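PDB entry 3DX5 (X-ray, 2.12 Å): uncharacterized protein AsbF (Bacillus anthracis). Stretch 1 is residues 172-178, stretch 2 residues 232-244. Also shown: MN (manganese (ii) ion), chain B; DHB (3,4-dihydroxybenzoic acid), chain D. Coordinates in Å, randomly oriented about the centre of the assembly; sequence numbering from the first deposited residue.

Stretch 1 (172-178) DFLHIWE
Stretch 2 232-244: GIVNYDEIIQEVR

How are the two backbones arranged? Asp172 (phi/psi -104/99) sits at the N-cap of a helix covering 173-178, with phi/psi near -60/-40; its rotamer is t. In the second stretch, Gly232 to Asn235 form a loop (Ile233 -80/-33, Val234 -69/137, Asn235 -90/94) leading into a helix from Tyr236. Asn235, chi1 t, caps that helix: Glu238 N donates to Asn235 OD1 at 3.2 Å. The N-to-C directions of the helices differ by 119°, and their axes come no closer than 12.6 Å; side chains rather than backbones make the contact. The backbones are nearest at Leu174 and Val234, with CA to CA 6.8 Å.

What does Asp172 contribute without touching the other stretch? Its carboxylate faces two tasks. Asp172 OD2 binds the manganese ion MN at 2.1 Å, and MN takes O3 of DHB at 2.1 Å. Asp172 OD1 accepts from water 1 at 2.7 Å. That water also accepts from Leu174 N at 2.9 Å and donates to Tyr236 OH at 3.1 Å, forming a polar bridge between stretches that share no direct hydrogen bond.

How does Phe173 engage the second helix? Its CA-to-CB bond points toward the other stretch, and chi1 -73° (m) with chi2 -75° lays the ring against residues one helical turn apart. Ile239 (m, t) places CG2 over one face of the Phe173 ring, 3.8 Å from its centroid and 16° off the normal, a CH-pi contact. Val243 (m) brings CG1 to 3.9 Å from Phe173 CZ. At the ring's base, Phe173 CB lies 3.6 Å from Tyr236 OH; Tyr236, chi1 -84° (m) and chi2 91°, starts sideways but its end comes nearer.

What does Leu174 meet, and where does His175 turn instead? Leu174 (t, m) starts sideways and sets CD2 3.9 Å from CG2 of Val234, a purely apolar pairing. His175 (m, chi2 -52°) is out of reach of the second stretch and serves the ligand: His175 NE2 and DHB O4 share a 2.8 Å hydrogen bond, while His175 ND1 donates to Glu178 OE1 at 2.8 Å.

Why does Trp177 close the contact against the loop? Helical hydrogen bonding from Trp177 N to Phe173 O, 2.9 Å, puts it one turn beyond Phe173, and its CA-to-CB bond also points toward the other stretch. With chi1 178° (t) and chi2 85°, the indole receives Val234 (t), whose CG2 stands over the five-membered ring of Trp177, 4.1 Å from its centroid, a second CH-pi contact. Farther out, Trp177 CH2 meets CG2 of Ile233 (t, p) at 3.6 Å.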

# COMPACT_ATOMS: atom_id res chain seq x y z
N ASP A 172 15.16 -15.02 2.71
CA ASP A 172 14.14 -14.58 3.67
C ASP A 172 13.88 -15.81 4.56
O ASP A 172 13.19 -16.75 4.16
CB ASP A 172 12.90 -14.10 2.89
CG ASP A 172 11.81 -13.51 3.78
OD1 ASP A 172 11.55 -14.02 4.89
OD2 ASP A 172 11.18 -12.53 3.34
N PHE A 173 14.50 -15.83 5.74
CA PHE A 173 14.49 -16.99 6.61
C PHE A 173 13.12 -17.46 7.08
O PHE A 173 12.88 -18.67 7.15
CB PHE A 173 15.40 -16.74 7.83
CG PHE A 173 16.85 -16.79 7.50
CD1 PHE A 173 17.49 -18.02 7.27
CD2 PHE A 173 17.58 -15.61 7.36
CE1 PHE A 173 18.86 -18.06 6.97
CE2 PHE A 173 18.94 -15.65 7.06
CZ PHE A 173 19.58 -16.86 6.86
N LEU A 174 12.23 -16.54 7.40
CA LEU A 174 10.85 -16.90 7.71
C LEU A 174 10.24 -17.79 6.60
O LEU A 174 9.67 -18.84 6.88
CB LEU A 174 9.98 -15.62 7.90
CG LEU A 174 8.51 -15.79 8.36
CD1 LEU A 174 7.63 -16.27 7.17
CD2 LEU A 174 8.43 -16.72 9.55
N HIS A 175 10.33 -17.35 5.35
CA HIS A 175 9.74 -18.10 4.27
C HIS A 175 10.43 -19.42 4.02
O HIS A 175 9.79 -20.38 3.60
CB HIS A 175 9.63 -17.26 2.99
CG HIS A 175 8.66 -16.13 3.15
ND1 HIS A 175 7.37 -16.32 3.61
CD2 HIS A 175 8.81 -14.79 3.00
CE1 HIS A 175 6.76 -15.15 3.68
NE2 HIS A 175 7.61 -14.21 3.32
N ILE A 176 11.72 -19.45 4.27
CA ILE A 176 12.48 -20.68 4.14
C ILE A 176 11.98 -21.69 5.19
O ILE A 176 11.68 -22.83 4.86
CB ILE A 176 14.01 -20.34 4.26
CG1 ILE A 176 14.58 -20.19 2.86
CG2 ILE A 176 14.77 -21.37 5.08
CD1 ILE A 176 14.47 -21.46 1.99
N TRP A 177 11.83 -21.23 6.43
CA TRP A 177 11.30 -22.04 7.52
C TRP A 177 9.87 -22.56 7.21
O TRP A 177 9.56 -23.74 7.42
CB TRP A 177 11.31 -21.22 8.80
CG TRP A 177 10.73 -21.96 9.94
CD1 TRP A 177 11.39 -22.85 10.76
CD2 TRP A 177 9.38 -21.92 10.40
NE1 TRP A 177 10.53 -23.35 11.70
CE2 TRP A 177 9.29 -22.80 11.51
CE3 TRP A 177 8.24 -21.20 10.00
CZ2 TRP A 177 8.10 -22.98 12.21
CZ3 TRP A 177 7.05 -21.40 10.70
CH2 TRP A 177 7.00 -22.28 11.79
N GLU A 178 9.04 -21.68 6.69
CA GLU A 178 7.68 -21.99 6.25
C GLU A 178 7.69 -23.14 5.27
O GLU A 178 6.81 -23.96 5.33
CB GLU A 178 7.05 -20.74 5.63
CG GLU A 178 5.73 -20.94 4.87
CD GLU A 178 5.10 -19.60 4.45
OE1 GLU A 178 5.83 -18.64 4.12
OE2 GLU A 178 3.87 -19.48 4.51
N GLY A 232 9.46 -14.88 18.32
CA GLY A 232 8.73 -15.80 17.45
C GLY A 232 9.26 -17.22 17.38
O GLY A 232 10.19 -17.56 18.09
N ILE A 233 8.69 -18.02 16.48
CA ILE A 233 8.98 -19.46 16.40
C ILE A 233 10.30 -19.76 15.66
O ILE A 233 10.98 -20.71 15.99
CB ILE A 233 7.74 -20.28 15.86
CG1 ILE A 233 7.92 -21.79 15.96
CG2 ILE A 233 7.36 -19.87 14.45
CD1 ILE A 233 8.06 -22.36 17.46
N VAL A 234 10.66 -18.95 14.67
CA VAL A 234 11.96 -19.10 14.02
C VAL A 234 13.07 -18.69 14.99
O VAL A 234 12.94 -17.68 15.71
CB VAL A 234 12.06 -18.27 12.74
CG1 VAL A 234 13.44 -18.49 12.04
CG2 VAL A 234 10.92 -18.61 11.80
N ASN A 235 14.15 -19.48 15.02
CA ASN A 235 15.26 -19.29 15.95
C ASN A 235 16.31 -18.37 15.32
O ASN A 235 17.20 -18.82 14.58
CB ASN A 235 15.87 -20.65 16.37
CG ASN A 235 16.82 -20.55 17.56
OD1 ASN A 235 17.49 -19.56 17.75
ND2 ASN A 235 16.87 -21.58 18.34
N TYR A 236 16.19 -17.08 15.63
CA TYR A 236 17.12 -16.06 15.14
C TYR A 236 18.49 -16.10 15.84
O TYR A 236 19.48 -15.63 15.26
CB TYR A 236 16.45 -14.65 15.08
CG TYR A 236 15.70 -14.53 13.79
CD1 TYR A 236 14.35 -14.89 13.69
CD2 TYR A 236 16.37 -14.16 12.61
CE1 TYR A 236 13.68 -14.84 12.46
CE2 TYR A 236 15.71 -14.14 11.38
CZ TYR A 236 14.36 -14.43 11.31
OH TYR A 236 13.75 -14.43 10.08
N ASP A 237 18.58 -16.66 17.05
CA ASP A 237 19.89 -16.86 17.71
C ASP A 237 20.79 -17.73 16.86
O ASP A 237 21.94 -17.38 16.61
CB ASP A 237 19.76 -17.47 19.13
CG ASP A 237 19.32 -16.44 20.15
OD1 ASP A 237 19.99 -15.39 20.27
OD2 ASP A 237 18.29 -16.67 20.83
N GLU A 238 20.27 -18.85 16.40
CA GLU A 238 21.01 -19.75 15.53
C GLU A 238 21.32 -19.14 14.15
O GLU A 238 22.43 -19.30 13.65
CB GLU A 238 20.23 -21.05 15.33
CG GLU A 238 20.06 -21.85 16.62
CD GLU A 238 19.44 -23.24 16.36
OE1 GLU A 238 18.71 -23.41 15.35
OE2 GLU A 238 19.70 -24.15 17.19
N ILE A 239 20.35 -18.48 13.55
CA ILE A 239 20.56 -17.79 12.28
C ILE A 239 21.65 -16.72 12.38
O ILE A 239 22.60 -16.74 11.61
CB ILE A 239 19.26 -17.14 11.78
CG1 ILE A 239 18.27 -18.26 11.40
CG2 ILE A 239 19.56 -16.12 10.64
CD1 ILE A 239 16.80 -17.80 11.30
N ILE A 240 21.53 -15.81 13.34
CA ILE A 240 22.50 -14.72 13.41
C ILE A 240 23.91 -15.24 13.71
O ILE A 240 24.90 -14.68 13.19
CB ILE A 240 22.03 -13.61 14.41
CG1 ILE A 240 20.76 -12.96 13.83
CG2 ILE A 240 23.16 -12.59 14.71
CD1 ILE A 240 19.96 -12.07 14.82
N GLN A 241 24.02 -16.30 14.51
CA GLN A 241 25.35 -16.92 14.79
C GLN A 241 26.04 -17.38 13.52
O GLN A 241 27.24 -17.23 13.40
CB GLN A 241 25.24 -18.12 15.71
CG GLN A 241 25.07 -17.79 17.14
CD GLN A 241 25.01 -19.05 18.00
OE1 GLN A 241 26.03 -19.71 18.20
NE2 GLN A 241 23.82 -19.39 18.48
N GLU A 242 25.26 -17.92 12.57
CA GLU A 242 25.77 -18.32 11.24
C GLU A 242 26.08 -17.17 10.31
O GLU A 242 27.10 -17.20 9.63
CB GLU A 242 24.72 -19.13 10.48
CG GLU A 242 24.57 -20.51 10.89
CD GLU A 242 25.81 -21.34 10.64
OE1 GLU A 242 26.19 -21.58 9.45
OE2 GLU A 242 26.37 -21.77 11.66
N VAL A 243 25.19 -16.19 10.22
CA VAL A 243 25.34 -15.18 9.20
C VAL A 243 26.12 -13.94 9.65
O VAL A 243 26.52 -13.12 8.82
CB VAL A 243 23.98 -14.80 8.54
CG1 VAL A 243 23.22 -16.09 8.12
CG2 VAL A 243 23.14 -13.94 9.48
N ARG A 244 26.40 -13.84 10.94
CA ARG A 244 27.01 -12.61 11.46
C ARG A 244 28.39 -12.27 10.94
O ARG A 244 28.78 -11.12 11.06
CB ARG A 244 27.01 -12.53 13.00
CG ARG A 244 28.03 -13.36 13.72
CD ARG A 244 27.60 -13.37 15.16
NE ARG A 244 28.61 -13.81 16.12
CZ ARG A 244 29.15 -15.03 16.21
NH1 ARG A 244 28.83 -15.99 15.35
NH2 ARG A 244 30.03 -15.28 17.16
MN MN B . 10.81 -10.64 2.42
C1 DHB D . 6.89 -8.67 0.32
C2 DHB D . 7.96 -9.34 0.91
C3 DHB D . 7.73 -10.38 1.82
O3 DHB D . 8.72 -11.09 2.44
C4 DHB D . 6.34 -10.77 2.09
O4 DHB D . 6.16 -11.79 2.97
C5 DHB D . 5.28 -10.11 1.47
C6 DHB D . 5.57 -9.06 0.59
C DHB D . 7.18 -7.53 -0.64
O1 DHB D . 6.30 -6.91 -1.25
O2 DHB D . 8.44 -7.15 -0.84
O HOH W 1 12.63 -13.62 7.29